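Long-range contacts in serine--tRNA ligase (Pyrococcus horikoshii, PDB 2DQ0), which probably attaches serine to tRNA(Ser), and also to tRNA(Sec), at the expense of ATP, as a homodimeric class II aminoacyl-tRNA synthetase: residues 211-217 against 274-279; 202-207 against 330-334; 14-18 against 27-31; 1-6 against 103-109; 138-142 against 361-367. All blocks are in the same frame, centred on the assembly; numbering follows the deposited sequence.

Overall arrangement
From the N terminus, interaction 4 opens first. It joins residues 1-6 to 103-109 and closes a loop that is mostly the long helical hairpin of the tRNA-binding arm. Interaction 3 (14-18 with 27-31) is nested inside that loop, and the two touch where Trp29 meets Arg105 and Leu106. The catalytic core follows in series. Interaction 5 (138-142 with 361-367) closes its widest loop here. Interaction 2 (202-207 with 330-334) is nested within it, and interaction 1 (211-217 with 274-279) within interaction 2. Interactions 1 and 2 touch through helix 190-209, which packs on the sheet. Interactions 1 and 5 reach the same sheet, with centres about 34 Å apart.

Interaction 1 (211-217 against 274-279); sequences GFTPVIP and LYVGVS
Parallel strands of the class II synthetase core sheet meet here; helix 190-209 followed by strand 213-216 at the dimer interface is consistent with motif 1. Strand 213-216 runs alongside 274-279, with axes 4.6 Å and 32° apart. Thr213 pairs with Tyr275, Pro214 with Val276 and Val215 with Gly277. Gly211 (phi 95°) ends the preceding helix in a Schellman motif. The ladder starts with Thr213 N to Leu274 O (2.9 Å); Thr213 OG1 also bonds that oxygen (2.8 Å). It continues with Val276 N to Thr213 O (3.2 Å), Val215 N to Val276 O (2.9 Å) and Val278 N to Val215 O (3.1 Å). Pro214 N faces away from 274-279, so the proline costs this ladder no bond. CA-H...O contacts join Pro214 CA to Val276 O (3.2 Å) and Gly277 CA to Val215 O (3.0 Å).

Leu274 CB makes a CH-pi contact over the Phe212 ring (chi1 m), 3.8 Å from the centroid. Val276 (chi1 p) puts CG1 into the hollow between Phe212 CB (3.4 Å) and Pro214 CB (4.1 Å). On the other side of the sheet Val215 CG1 lies 4.1 Å from Tyr275 CD1.

Helix 190-209 covers the side of Pro214 and Val276 through Ile208 and Leu204. Strand 301-311 pairs with the far edge of 274-279. On the other edge, Val215 and Ile216 pair antiparallel with a strand of the second subunit, extending the sheet.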
# COMPACT_ATOMS: atom_id res chain seq x y z
N GLY A 211 26.82 5.23 1.55
CA GLY A 211 26.59 5.27 2.98
C GLY A 211 25.19 5.36 3.57
O GLY A 211 25.04 5.59 4.78
N PHE A 212 24.16 5.18 2.75
CA PHE A 212 22.79 5.25 3.27
C PHE A 212 22.26 3.90 3.77
O PHE A 212 22.41 2.87 3.09
CB PHE A 212 21.86 5.80 2.20
CG PHE A 212 22.08 7.24 1.90
CD1 PHE A 212 23.32 7.68 1.45
CD2 PHE A 212 21.06 8.17 2.10
CE1 PHE A 212 23.55 9.05 1.20
CE2 PHE A 212 21.26 9.53 1.86
CZ PHE A 212 22.52 9.98 1.41
N THR A 213 21.68 3.89 4.96
CA THR A 213 21.12 2.65 5.51
C THR A 213 19.77 2.42 4.83
O THR A 213 18.85 3.25 4.89
CB THR A 213 20.99 2.68 7.07
OG1 THR A 213 20.69 4.01 7.51
CG2 THR A 213 22.30 2.25 7.74
N PRO A 214 19.64 1.29 4.14
CA PRO A 214 18.37 1.02 3.46
C PRO A 214 17.22 0.67 4.40
O PRO A 214 17.40 -0.02 5.40
CB PRO A 214 18.74 -0.12 2.50
CG PRO A 214 19.80 -0.85 3.22
CD PRO A 214 20.65 0.27 3.82
N VAL A 215 16.03 1.13 4.06
CA VAL A 215 14.88 0.82 4.88
C VAL A 215 13.57 0.64 4.14
O VAL A 215 13.31 1.29 3.13
CB VAL A 215 14.74 1.88 6.00
CG1 VAL A 215 15.32 3.17 5.53
CG2 VAL A 215 13.29 2.05 6.41
N ILE A 216 12.77 -0.30 4.63
CA ILE A 216 11.43 -0.56 4.14
C ILE A 216 10.58 -0.10 5.34
O ILE A 216 10.50 -0.77 6.37
CB ILE A 216 11.18 -2.05 3.86
CG1 ILE A 216 11.94 -2.49 2.61
CG2 ILE A 216 9.67 -2.29 3.72
CD1 ILE A 216 11.91 -4.00 2.36
N PRO A 217 9.93 1.06 5.23
CA PRO A 217 9.10 1.59 6.31
C PRO A 217 7.67 1.08 6.32
O PRO A 217 7.29 0.27 5.48
CB PRO A 217 9.09 3.07 5.99
CG PRO A 217 8.89 3.00 4.47
CD PRO A 217 9.94 1.97 4.07
N LEU A 274 21.64 8.92 7.66
CA LEU A 274 21.32 8.79 6.25
C LEU A 274 20.43 7.60 5.91
O LEU A 274 20.81 6.43 6.06
CB LEU A 274 22.60 8.74 5.43
CG LEU A 274 23.62 9.82 5.79
CD1 LEU A 274 24.93 9.44 5.13
CD2 LEU A 274 23.16 11.24 5.36
N TYR A 275 19.22 7.89 5.44
CA TYR A 275 18.31 6.83 5.08
C TYR A 275 17.92 6.81 3.61
O TYR A 275 17.74 7.85 2.97
CB TYR A 275 17.05 6.92 5.93
CG TYR A 275 17.31 6.72 7.40
CD1 TYR A 275 17.72 5.49 7.89
CD2 TYR A 275 17.11 7.76 8.30
CE1 TYR A 275 17.93 5.29 9.25
CE2 TYR A 275 17.31 7.58 9.66
CZ TYR A 275 17.72 6.34 10.13
OH TYR A 275 17.88 6.16 11.48
N VAL A 276 17.81 5.61 3.08
CA VAL A 276 17.34 5.43 1.72
C VAL A 276 16.22 4.40 1.82
O VAL A 276 16.47 3.22 2.03
CB VAL A 276 18.45 4.95 0.76
CG1 VAL A 276 19.24 3.76 1.36
CG2 VAL A 276 17.81 4.59 -0.56
N GLY A 277 14.98 4.87 1.70
CA GLY A 277 13.85 3.97 1.78
C GLY A 277 13.28 3.59 0.43
O GLY A 277 13.51 4.27 -0.58
N VAL A 278 12.54 2.48 0.42
CA VAL A 278 11.85 1.97 -0.76
C VAL A 278 10.44 1.78 -0.26
O VAL A 278 10.24 1.34 0.88
CB VAL A 278 12.26 0.54 -1.20
CG1 VAL A 278 11.95 0.34 -2.67
CG2 VAL A 278 13.68 0.28 -0.89
N SER A 279 9.45 2.09 -1.08
CA SER A 279 8.08 1.90 -0.66
C SER A 279 7.11 2.26 -1.75
O SER A 279 7.43 3.04 -2.64
CB SER A 279 7.75 2.76 0.56
OG SER A 279 7.23 4.02 0.16

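Interaction 2 (202-207 against 330-334); sequences FALDRL and LFQEL
Residues 202-207 are a helical run inside helix 190-209. Residues 330-333 are the last turn of helix 316-333, and Leu334 has already left it. The backbones stay apart: the nearest CA pair, Ala203 and Leu330, is 7.0 Å apart. Backbone bonds Arg206 N to Phe202 O and Leu207 N to Ala203 O (both 3.1 Å) hold the first helix. Leu334 N to Leu330 O (2.9 Å) closes the second.

Phe202 (chi1 t) projects toward the other helix. Its CE2 is 3.3 Å from Leu330 CD2 and 4.0 Å from Leu334 CD1, and its CZ is 3.9 Å from Glu333 CB. Leu330 (m, t) reaches between the side chains of the first helix. Its CD1 lies 4.2 Å from Ala203 CB, and its CD2 lies 4.0 Å from Arg206 CB.

This is helix-to-helix packing within the class II catalytic core. Ile408 of strand 408-409 also packs on Phe202, Ala203, Leu330 and Leu334, and Leu204 turns away to the sheet, onto Val276 and Val278. Val433 lies against Phe202, Arg206 and Glu333.

A two-pronged salt bridge flanks the apolar contact. Arg206 NE binds Glu333 OE1 at 2.8 Å, and Arg206 NH2 binds Glu333 OE2 at 2.6 Å.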
# COMPACT_ATOMS: atom_id res chain seq x y z
N PHE A 202 18.80 -0.82 -8.44
CA PHE A 202 19.86 0.07 -8.90
C PHE A 202 19.96 1.29 -7.96
O PHE A 202 21.00 1.54 -7.36
CB PHE A 202 19.57 0.50 -10.33
CG PHE A 202 20.40 1.64 -10.82
CD1 PHE A 202 21.78 1.51 -10.92
CD2 PHE A 202 19.81 2.84 -11.19
CE1 PHE A 202 22.55 2.58 -11.39
CE2 PHE A 202 20.57 3.91 -11.67
CZ PHE A 202 21.94 3.78 -11.77
N ALA A 203 18.86 2.02 -7.81
CA ALA A 203 18.84 3.19 -6.93
C ALA A 203 19.32 2.80 -5.55
O ALA A 203 20.21 3.42 -4.98
CB ALA A 203 17.43 3.76 -6.82
N LEU A 204 18.71 1.75 -5.04
CA LEU A 204 19.03 1.22 -3.73
C LEU A 204 20.52 0.95 -3.56
O LEU A 204 21.12 1.37 -2.57
CB LEU A 204 18.25 -0.07 -3.51
CG LEU A 204 17.64 -0.28 -2.14
CD1 LEU A 204 17.16 1.04 -1.53
CD2 LEU A 204 16.49 -1.24 -2.30
N ASP A 205 21.11 0.25 -4.52
CA ASP A 205 22.52 -0.10 -4.48
C ASP A 205 23.45 1.11 -4.41
O ASP A 205 24.34 1.20 -3.56
CB ASP A 205 22.89 -0.95 -5.70
CG ASP A 205 22.51 -2.41 -5.54
OD1 ASP A 205 22.05 -2.83 -4.44
OD2 ASP A 205 22.66 -3.17 -6.51
N ARG A 206 23.23 2.05 -5.31
CA ARG A 206 24.06 3.22 -5.34
C ARG A 206 24.01 4.06 -4.07
O ARG A 206 25.05 4.50 -3.60
CB ARG A 206 23.69 4.07 -6.55
CG ARG A 206 24.84 4.28 -7.49
CD ARG A 206 25.28 2.97 -8.06
NE ARG A 206 25.82 3.14 -9.40
CZ ARG A 206 26.05 2.13 -10.24
NH1 ARG A 206 25.79 0.87 -9.87
NH2 ARG A 206 26.50 2.38 -11.46
N LEU A 207 22.83 4.30 -3.51
CA LEU A 207 22.75 5.09 -2.28
C LEU A 207 23.43 4.33 -1.16
O LEU A 207 24.08 4.93 -0.30
CB LEU A 207 21.31 5.40 -1.90
CG LEU A 207 20.75 6.70 -2.49
CD1 LEU A 207 21.49 7.88 -1.88
CD2 LEU A 207 20.89 6.72 -4.00
N LEU A 330 22.20 9.08 -11.01
CA LEU A 330 21.40 7.95 -11.44
C LEU A 330 20.87 8.14 -12.85
O LEU A 330 21.00 7.24 -13.69
CB LEU A 330 20.23 7.71 -10.49
CG LEU A 330 20.67 7.30 -9.09
CD1 LEU A 330 19.45 7.23 -8.19
CD2 LEU A 330 21.40 5.96 -9.16
N PHE A 331 20.30 9.31 -13.11
CA PHE A 331 19.77 9.55 -14.44
C PHE A 331 20.84 9.65 -15.50
O PHE A 331 20.58 9.34 -16.67
CB PHE A 331 18.83 10.75 -14.41
CG PHE A 331 17.51 10.43 -13.76
CD1 PHE A 331 16.42 10.01 -14.54
CD2 PHE A 331 17.38 10.46 -12.35
CE1 PHE A 331 15.22 9.61 -13.94
CE2 PHE A 331 16.20 10.06 -11.73
CZ PHE A 331 15.10 9.63 -12.53
N GLN A 332 22.04 10.06 -15.12
CA GLN A 332 23.12 10.10 -16.10
C GLN A 332 23.48 8.64 -16.46
O GLN A 332 23.63 8.32 -17.64
CB GLN A 332 24.33 10.84 -15.56
CG GLN A 332 24.07 12.32 -15.38
CD GLN A 332 25.22 13.04 -14.73
OE1 GLN A 332 25.11 14.22 -14.40
NE2 GLN A 332 26.33 12.35 -14.56
N GLU A 333 23.58 7.76 -15.46
CA GLU A 333 23.89 6.36 -15.77
C GLU A 333 22.76 5.74 -16.62
O GLU A 333 22.99 4.89 -17.49
CB GLU A 333 24.11 5.55 -14.49
CG GLU A 333 25.28 6.08 -13.63
CD GLU A 333 25.95 5.02 -12.76
OE1 GLU A 333 25.72 5.01 -11.52
OE2 GLU A 333 26.70 4.19 -13.31
N LEU A 334 21.53 6.17 -16.35
CA LEU A 334 20.35 5.71 -17.06
C LEU A 334 20.32 6.37 -18.45
O LEU A 334 19.41 6.11 -19.25
CB LEU A 334 19.11 6.09 -16.26
CG LEU A 334 18.34 4.99 -15.54
CD1 LEU A 334 19.18 3.77 -15.42
CD2 LEU A 334 17.87 5.47 -14.19

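Interaction 3 (14-18 against 27-31); sequences VKNDL and VKWVD
This is a helix-to-helix contact in the N-terminal tRNA-binding domain. It packs the short helix 11-21 against the start of the long helix 28-65, the first helix of the coiled-coil arm. A short connection links the two, so the contact is local in sequence. Residues 14-18 are helical, with Leu18 N bonded to Val14 O (3.1 Å). In 27-31, Val30 N bonds Val27 O (3.0 Å). The closest CA pair is Lys15 and Val27, 5.3 Å apart.

Apolar groups fill the interface. Val30 (chi1 t) points toward the short helix; its CG1 is 4.0 Å from Val14 CG1, and its CG2 is 4.2 Å from Leu18 CD2. Leu18 CD2 also comes to 3.6 Å from Val27 CA. Ile109 packs on Val14, extending this apolar patch. Trp29 turns instead to Arg105, Leu106 and Tyr102.

Lys15 has chi1 m and the rest of its chain extended (t, t, t), so it spans the gap. Its CB lies 3.6 Å from Val27 CG2, and its CG lies 3.5 Å from Val30 CG2. The charged end reaches Asp31 in a salt bridge: Lys15 NZ is 2.7 Å from Asp31 OD2, with a weak bond, 3.0 Å, from Lys15 NZ to Asp31 OD1.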
# COMPACT_ATOMS: atom_id res chain seq x y z
N VAL A 14 8.92 37.58 7.65
CA VAL A 14 7.93 36.55 7.41
C VAL A 14 6.75 37.04 6.55
O VAL A 14 6.20 36.27 5.74
CB VAL A 14 7.46 35.90 8.75
CG1 VAL A 14 7.31 36.95 9.80
CG2 VAL A 14 6.15 35.15 8.55
N LYS A 15 6.38 38.30 6.69
CA LYS A 15 5.29 38.83 5.87
C LYS A 15 5.72 38.92 4.41
O LYS A 15 4.96 38.56 3.50
CB LYS A 15 4.88 40.22 6.33
CG LYS A 15 4.23 40.27 7.70
CD LYS A 15 3.72 41.66 8.01
CE LYS A 15 3.06 41.69 9.37
NZ LYS A 15 2.24 42.90 9.55
N ASN A 16 6.92 39.42 4.17
CA ASN A 16 7.40 39.56 2.81
C ASN A 16 7.61 38.21 2.13
O ASN A 16 7.44 38.10 0.90
CB ASN A 16 8.71 40.37 2.76
CG ASN A 16 8.51 41.84 3.13
OD1 ASN A 16 7.43 42.40 2.93
ND2 ASN A 16 9.56 42.46 3.66
N ASP A 17 7.96 37.19 2.90
CA ASP A 17 8.18 35.88 2.31
C ASP A 17 6.81 35.33 1.90
O ASP A 17 6.65 34.75 0.82
CB ASP A 17 8.87 34.94 3.30
CG ASP A 17 9.80 33.94 2.60
OD1 ASP A 17 9.56 32.72 2.72
OD2 ASP A 17 10.76 34.36 1.93
N LEU A 18 5.83 35.53 2.78
CA LEU A 18 4.46 35.11 2.53
C LEU A 18 4.00 35.71 1.21
O LEU A 18 3.26 35.07 0.45
CB LEU A 18 3.57 35.60 3.65
CG LEU A 18 3.01 34.57 4.63
CD1 LEU A 18 4.01 33.48 4.93
CD2 LEU A 18 2.59 35.30 5.90
N VAL A 27 -0.83 36.86 5.39
CA VAL A 27 0.08 37.88 5.90
C VAL A 27 -0.54 38.44 7.20
O VAL A 27 0.16 38.65 8.19
CB VAL A 27 0.31 39.02 4.87
CG1 VAL A 27 -0.95 39.85 4.70
CG2 VAL A 27 1.46 39.88 5.30
N LYS A 28 -1.85 38.65 7.19
CA LYS A 28 -2.56 39.18 8.34
C LYS A 28 -2.40 38.34 9.60
O LYS A 28 -2.85 38.74 10.68
CB LYS A 28 -4.06 39.32 8.03
CG LYS A 28 -4.76 38.00 7.74
CD LYS A 28 -6.27 38.18 7.76
CE LYS A 28 -6.99 37.03 7.08
NZ LYS A 28 -6.70 37.00 5.62
N TRP A 29 -1.77 37.19 9.47
CA TRP A 29 -1.57 36.28 10.60
C TRP A 29 -0.38 36.67 11.47
O TRP A 29 -0.38 36.41 12.67
CB TRP A 29 -1.35 34.86 10.08
CG TRP A 29 -2.58 34.10 9.75
CD1 TRP A 29 -3.87 34.53 9.82
CD2 TRP A 29 -2.63 32.73 9.35
NE1 TRP A 29 -4.73 33.51 9.50
CE2 TRP A 29 -3.99 32.39 9.20
CE3 TRP A 29 -1.65 31.76 9.10
CZ2 TRP A 29 -4.41 31.12 8.82
CZ3 TRP A 29 -2.07 30.48 8.72
CH2 TRP A 29 -3.43 30.18 8.59
N VAL A 30 0.63 37.26 10.86
CA VAL A 30 1.82 37.65 11.60
C VAL A 30 1.46 38.57 12.76
O VAL A 30 1.97 38.41 13.87
CB VAL A 30 2.81 38.37 10.70
CG1 VAL A 30 4.11 38.65 11.46
CG2 VAL A 30 3.06 37.52 9.48
N ASP A 31 0.56 39.52 12.50
CA ASP A 31 0.15 40.45 13.53
C ASP A 31 -0.75 39.75 14.53
O ASP A 31 -0.69 40.03 15.74
CB ASP A 31 -0.60 41.65 12.93
CG ASP A 31 0.29 42.51 12.05
OD1 ASP A 31 1.41 42.87 12.47
OD2 ASP A 31 -0.14 42.83 10.92

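Interaction 4 (1-6 against 103-109); sequences MLDIKL and LWRLPNI
This contact lies at the base of the N-terminal coiled-coil arm, where the chain start meets the segment leaving helix 72-103 for the catalytic core. Residues 1-3 are extended, and a helix begins at Ile4. Asp3 is its N-cap, with Asp3 OD1 accepting from Lys5 N (2.9 Å). In the other segment, Leu103 to Leu106 form a type I beta turn, and 107-109 run on extended. The closest CA atoms, of Met1 and Trp104, are 4.4 Å apart.

One backbone bond joins the segments, Leu2 N to Leu103 O at 3.3 Å. Met1 CA makes a CA-H...O contact with the same Leu103 O (3.4 Å).

Leu2 (m, m) is buried against Leu103 and Ile109, with CD2 3.4 Å from Pro107 O. Leu2 CB is 4.2 Å from Leu103 CD2, and Leu2 CD1 4.0 Å from Ile109 CG1. Leu6 CD1 reaches the same Ile109 CG1 at 4.2 Å, while Ile4 CB lies 4.2 Å from Leu103 CD1.

Bonds from Arg384 to Trp104 O and from Trp380 to Leu106 O tie the turn to the core. Met1 (chi1 and chi2 t) makes a Met-aromatic contact: Met1 SD is 4.4 Å from the centroid of the Trp104 five-membered ring, and Met1 CE 3.4 Å from Trp104 NE1.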
# COMPACT_ATOMS: atom_id res chain seq x y z
N MET A 1 6.21 23.98 10.82
CA MET A 1 5.92 24.95 11.92
C MET A 1 6.99 26.02 12.06
O MET A 1 8.18 25.73 12.05
CB MET A 1 5.78 24.21 13.26
CG MET A 1 5.49 25.12 14.44
SD MET A 1 5.74 24.28 16.00
CE MET A 1 4.47 25.06 17.06
N LEU A 2 6.57 27.27 12.19
CA LEU A 2 7.54 28.35 12.35
C LEU A 2 7.84 28.58 13.82
O LEU A 2 6.97 28.41 14.68
CB LEU A 2 7.04 29.67 11.75
CG LEU A 2 7.13 29.85 10.24
CD1 LEU A 2 8.43 29.23 9.71
CD2 LEU A 2 5.94 29.17 9.62
N ASP A 3 9.09 28.95 14.07
CA ASP A 3 9.58 29.26 15.41
C ASP A 3 8.94 30.56 15.84
O ASP A 3 9.07 31.57 15.16
CB ASP A 3 11.10 29.42 15.38
CG ASP A 3 11.68 29.78 16.72
OD1 ASP A 3 10.91 29.87 17.72
OD2 ASP A 3 12.91 29.96 16.78
N ILE A 4 8.26 30.55 16.97
CA ILE A 4 7.62 31.77 17.43
C ILE A 4 8.67 32.89 17.53
O ILE A 4 8.38 34.04 17.21
CB ILE A 4 6.91 31.52 18.79
CG1 ILE A 4 5.80 32.55 19.02
CG2 ILE A 4 7.93 31.48 19.91
CD1 ILE A 4 6.22 33.97 18.93
N LYS A 5 9.89 32.54 17.94
CA LYS A 5 10.97 33.52 18.07
C LYS A 5 11.17 34.31 16.78
O LYS A 5 11.27 35.54 16.79
CB LYS A 5 12.29 32.83 18.42
CG LYS A 5 12.30 32.07 19.76
CD LYS A 5 12.13 33.00 20.95
CE LYS A 5 13.27 34.01 21.05
NZ LYS A 5 14.60 33.35 21.20
N LEU A 6 11.22 33.59 15.67
CA LEU A 6 11.44 34.19 14.37
C LEU A 6 10.37 35.22 13.97
O LEU A 6 10.69 36.26 13.36
CB LEU A 6 11.56 33.08 13.32
CG LEU A 6 11.91 33.48 11.89
CD1 LEU A 6 10.64 33.81 11.11
CD2 LEU A 6 12.88 34.65 11.92
N LEU A 103 0.92 28.89 13.69
CA LEU A 103 2.29 28.47 13.48
C LEU A 103 2.41 27.22 12.63
O LEU A 103 3.32 27.12 11.82
CB LEU A 103 3.00 28.25 14.82
CG LEU A 103 3.37 29.51 15.63
CD1 LEU A 103 4.09 29.09 16.91
CD2 LEU A 103 4.24 30.43 14.78
N TRP A 104 1.50 26.27 12.81
CA TRP A 104 1.53 25.01 12.06
C TRP A 104 1.01 25.19 10.67
O TRP A 104 1.21 24.35 9.80
CB TRP A 104 0.66 23.95 12.73
CG TRP A 104 1.29 23.28 13.89
CD1 TRP A 104 1.56 23.84 15.12
CD2 TRP A 104 1.76 21.93 13.95
NE1 TRP A 104 2.16 22.91 15.93
CE2 TRP A 104 2.30 21.73 15.24
CE3 TRP A 104 1.78 20.87 13.04
CZ2 TRP A 104 2.85 20.50 15.65
CZ3 TRP A 104 2.32 19.65 13.43
CH2 TRP A 104 2.85 19.48 14.73
N ARG A 105 0.33 26.31 10.46
CA ARG A 105 -0.25 26.57 9.17
C ARG A 105 0.48 27.64 8.38
O ARG A 105 -0.10 28.26 7.48
CB ARG A 105 -1.74 26.86 9.36
CG ARG A 105 -2.62 25.61 9.15
CD ARG A 105 -3.92 25.61 9.93
NE ARG A 105 -3.63 25.25 11.31
CZ ARG A 105 -4.22 24.27 11.97
NH1 ARG A 105 -5.15 23.55 11.37
NH2 ARG A 105 -3.87 24.01 13.22
N LEU A 106 1.75 27.85 8.70
CA LEU A 106 2.57 28.82 7.99
C LEU A 106 3.71 28.08 7.29
O LEU A 106 4.33 27.20 7.86
CB LEU A 106 3.10 29.89 8.96
CG LEU A 106 2.05 30.92 9.43
CD1 LEU A 106 2.65 31.81 10.52
CD2 LEU A 106 1.59 31.77 8.25
N PRO A 107 3.99 28.42 6.03
CA PRO A 107 5.06 27.74 5.31
C PRO A 107 6.44 28.13 5.76
O PRO A 107 6.65 29.21 6.30
CB PRO A 107 4.80 28.13 3.86
CG PRO A 107 4.32 29.52 3.98
CD PRO A 107 3.34 29.43 5.17
N ASN A 108 7.40 27.24 5.50
CA ASN A 108 8.78 27.48 5.86
C ASN A 108 9.26 28.74 5.15
O ASN A 108 8.80 29.05 4.05
CB ASN A 108 9.66 26.30 5.45
CG ASN A 108 10.93 26.21 6.28
OD1 ASN A 108 11.72 25.27 6.15
ND2 ASN A 108 11.14 27.21 7.14
N ILE A 109 10.15 29.47 5.81
CA ILE A 109 10.71 30.67 5.24
C ILE A 109 11.66 30.21 4.15
O ILE A 109 12.46 29.29 4.36
CB ILE A 109 11.49 31.47 6.29
CG1 ILE A 109 10.58 31.81 7.47
CG2 ILE A 109 12.05 32.75 5.67
CD1 ILE A 109 9.39 32.64 7.08

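Interaction 5 (138-142 against 361-367); sequences HLERF and WMPGQGK
His138 is the N-cap of helix 139-146 and points toward the turn that links strands 354-362 and 367-376. Its ring (chi1 m) lies flat on Gly366: Gly366 CA is 3.5 Å from the ring centroid, a CH-pi contact. A side chain on Gly366 would run into this ring, and its positive phi (73°) also favours glycine. Gly366 and Lys367 face Met362, forming a G1 beta bulge, with Gly366 N to Met362 O at 2.8 Å and Met362 N to Lys367 O at 2.7 Å.

Arg141 (chi1 and chi2 t, chi3 p) reaches the same turn. Its NE bonds Gly366 O at 2.7 Å. Lys367 CE lies over the guanidinium, 3.7 Å from Arg141 CZ. Arg141 NH1 and Lys367 NZ are 4.0 Å apart, an approach of like charges, not an attraction.

Phe142 (chi1 t) closes the first helical turn, N to His138 O (2.8 Å). Its ring edge meets the Trp361 face in a T-shaped stack, centroids 4.9 Å apart (six-membered Trp361 ring) and planes at 86°.

The contact lays helix 139-146 over a hairpin of the catalytic core sheet. Ala132 and Val134 of strand 132-135 pack on both Phe142 and Trp361, and helix 410-420 packs against Met362.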
# COMPACT_ATOMS: atom_id res chain seq x y z
N HIS A 138 9.19 19.82 -32.46
CA HIS A 138 9.27 20.32 -31.08
C HIS A 138 10.49 21.20 -30.90
O HIS A 138 10.79 21.67 -29.81
CB HIS A 138 9.37 19.13 -30.11
CG HIS A 138 8.11 18.33 -29.98
ND1 HIS A 138 8.12 16.96 -29.88
CD2 HIS A 138 6.81 18.71 -29.91
CE1 HIS A 138 6.87 16.53 -29.76
NE2 HIS A 138 6.06 17.57 -29.78
N LEU A 139 11.20 21.42 -32.00
CA LEU A 139 12.43 22.19 -32.02
C LEU A 139 12.41 23.55 -31.32
O LEU A 139 13.36 23.90 -30.60
CB LEU A 139 12.86 22.35 -33.48
CG LEU A 139 14.26 22.87 -33.85
CD1 LEU A 139 14.26 24.37 -33.81
CD2 LEU A 139 15.31 22.27 -32.93
N GLU A 140 11.36 24.33 -31.53
CA GLU A 140 11.34 25.63 -30.87
C GLU A 140 11.11 25.43 -29.38
O GLU A 140 11.85 25.98 -28.57
CB GLU A 140 10.27 26.56 -31.47
CG GLU A 140 10.29 27.95 -30.84
CD GLU A 140 9.82 29.05 -31.77
OE1 GLU A 140 9.76 30.22 -31.33
OE2 GLU A 140 9.52 28.75 -32.95
N ARG A 141 10.11 24.64 -29.02
CA ARG A 141 9.84 24.41 -27.61
C ARG A 141 11.12 23.90 -26.95
O ARG A 141 11.54 24.43 -25.92
CB ARG A 141 8.71 23.39 -27.41
CG ARG A 141 8.45 23.05 -25.94
CD ARG A 141 7.03 22.59 -25.67
NE ARG A 141 6.73 21.30 -26.28
CZ ARG A 141 5.51 20.88 -26.59
NH1 ARG A 141 4.45 21.66 -26.36
NH2 ARG A 141 5.35 19.69 -27.15
N PHE A 142 11.74 22.90 -27.54
CA PHE A 142 12.95 22.37 -26.96
C PHE A 142 14.00 23.46 -26.73
O PHE A 142 14.56 23.56 -25.64
CB PHE A 142 13.57 21.28 -27.83
CG PHE A 142 14.95 20.90 -27.39
CD1 PHE A 142 16.07 21.57 -27.90
CD2 PHE A 142 15.14 19.96 -26.38
CE1 PHE A 142 17.35 21.32 -27.39
CE2 PHE A 142 16.41 19.71 -25.88
CZ PHE A 142 17.52 20.39 -26.38
N TRP A 361 14.07 15.24 -20.18
CA TRP A 361 13.60 15.55 -21.50
C TRP A 361 12.77 14.34 -21.92
O TRP A 361 13.20 13.20 -21.78
CB TRP A 361 14.79 15.74 -22.46
CG TRP A 361 14.30 15.94 -23.85
CD1 TRP A 361 14.46 15.09 -24.91
CD2 TRP A 361 13.45 17.00 -24.30
NE1 TRP A 361 13.75 15.55 -26.00
CE2 TRP A 361 13.12 16.72 -25.65
CE3 TRP A 361 12.94 18.15 -23.69
CZ2 TRP A 361 12.29 17.56 -26.41
CZ3 TRP A 361 12.11 18.99 -24.44
CH2 TRP A 361 11.80 18.69 -25.79
N MET A 362 11.56 14.57 -22.42
CA MET A 362 10.71 13.47 -22.83
C MET A 362 10.48 13.57 -24.33
O MET A 362 9.56 14.25 -24.81
CB MET A 362 9.38 13.52 -22.06
CG MET A 362 9.53 13.44 -20.53
SD MET A 362 10.14 11.81 -19.91
CE MET A 362 9.78 11.98 -18.16
N PRO A 363 11.34 12.91 -25.11
CA PRO A 363 11.23 12.94 -26.57
C PRO A 363 9.80 12.93 -27.13
O PRO A 363 9.47 13.74 -27.99
CB PRO A 363 12.05 11.73 -26.99
CG PRO A 363 13.14 11.70 -25.94
CD PRO A 363 12.38 11.96 -24.67
N GLY A 364 8.96 12.01 -26.66
CA GLY A 364 7.60 11.92 -27.14
C GLY A 364 6.72 13.11 -26.80
O GLY A 364 5.99 13.61 -27.65
N GLN A 365 6.78 13.57 -25.57
CA GLN A 365 5.99 14.71 -25.15
C GLN A 365 6.54 16.01 -25.72
O GLN A 365 5.83 17.01 -25.82
CB GLN A 365 6.02 14.84 -23.63
CG GLN A 365 5.09 13.90 -22.88
CD GLN A 365 5.13 14.17 -21.40
OE1 GLN A 365 5.14 15.33 -20.97
NE2 GLN A 365 5.16 13.12 -20.60
N GLY A 366 7.82 16.01 -26.09
CA GLY A 366 8.42 17.22 -26.59
C GLY A 366 8.63 18.20 -25.45
O GLY A 366 8.54 19.40 -25.65
N LYS A 367 8.88 17.71 -24.24
CA LYS A 367 9.11 18.61 -23.10
C LYS A 367 9.90 18.04 -21.90
O LYS A 367 10.14 16.84 -21.81
CB LYS A 367 7.78 19.20 -22.62
CG LYS A 367 6.68 18.21 -22.43
CD LYS A 367 5.37 18.89 -22.07
CE LYS A 367 4.74 19.64 -23.24
NZ LYS A 367 3.32 20.03 -22.93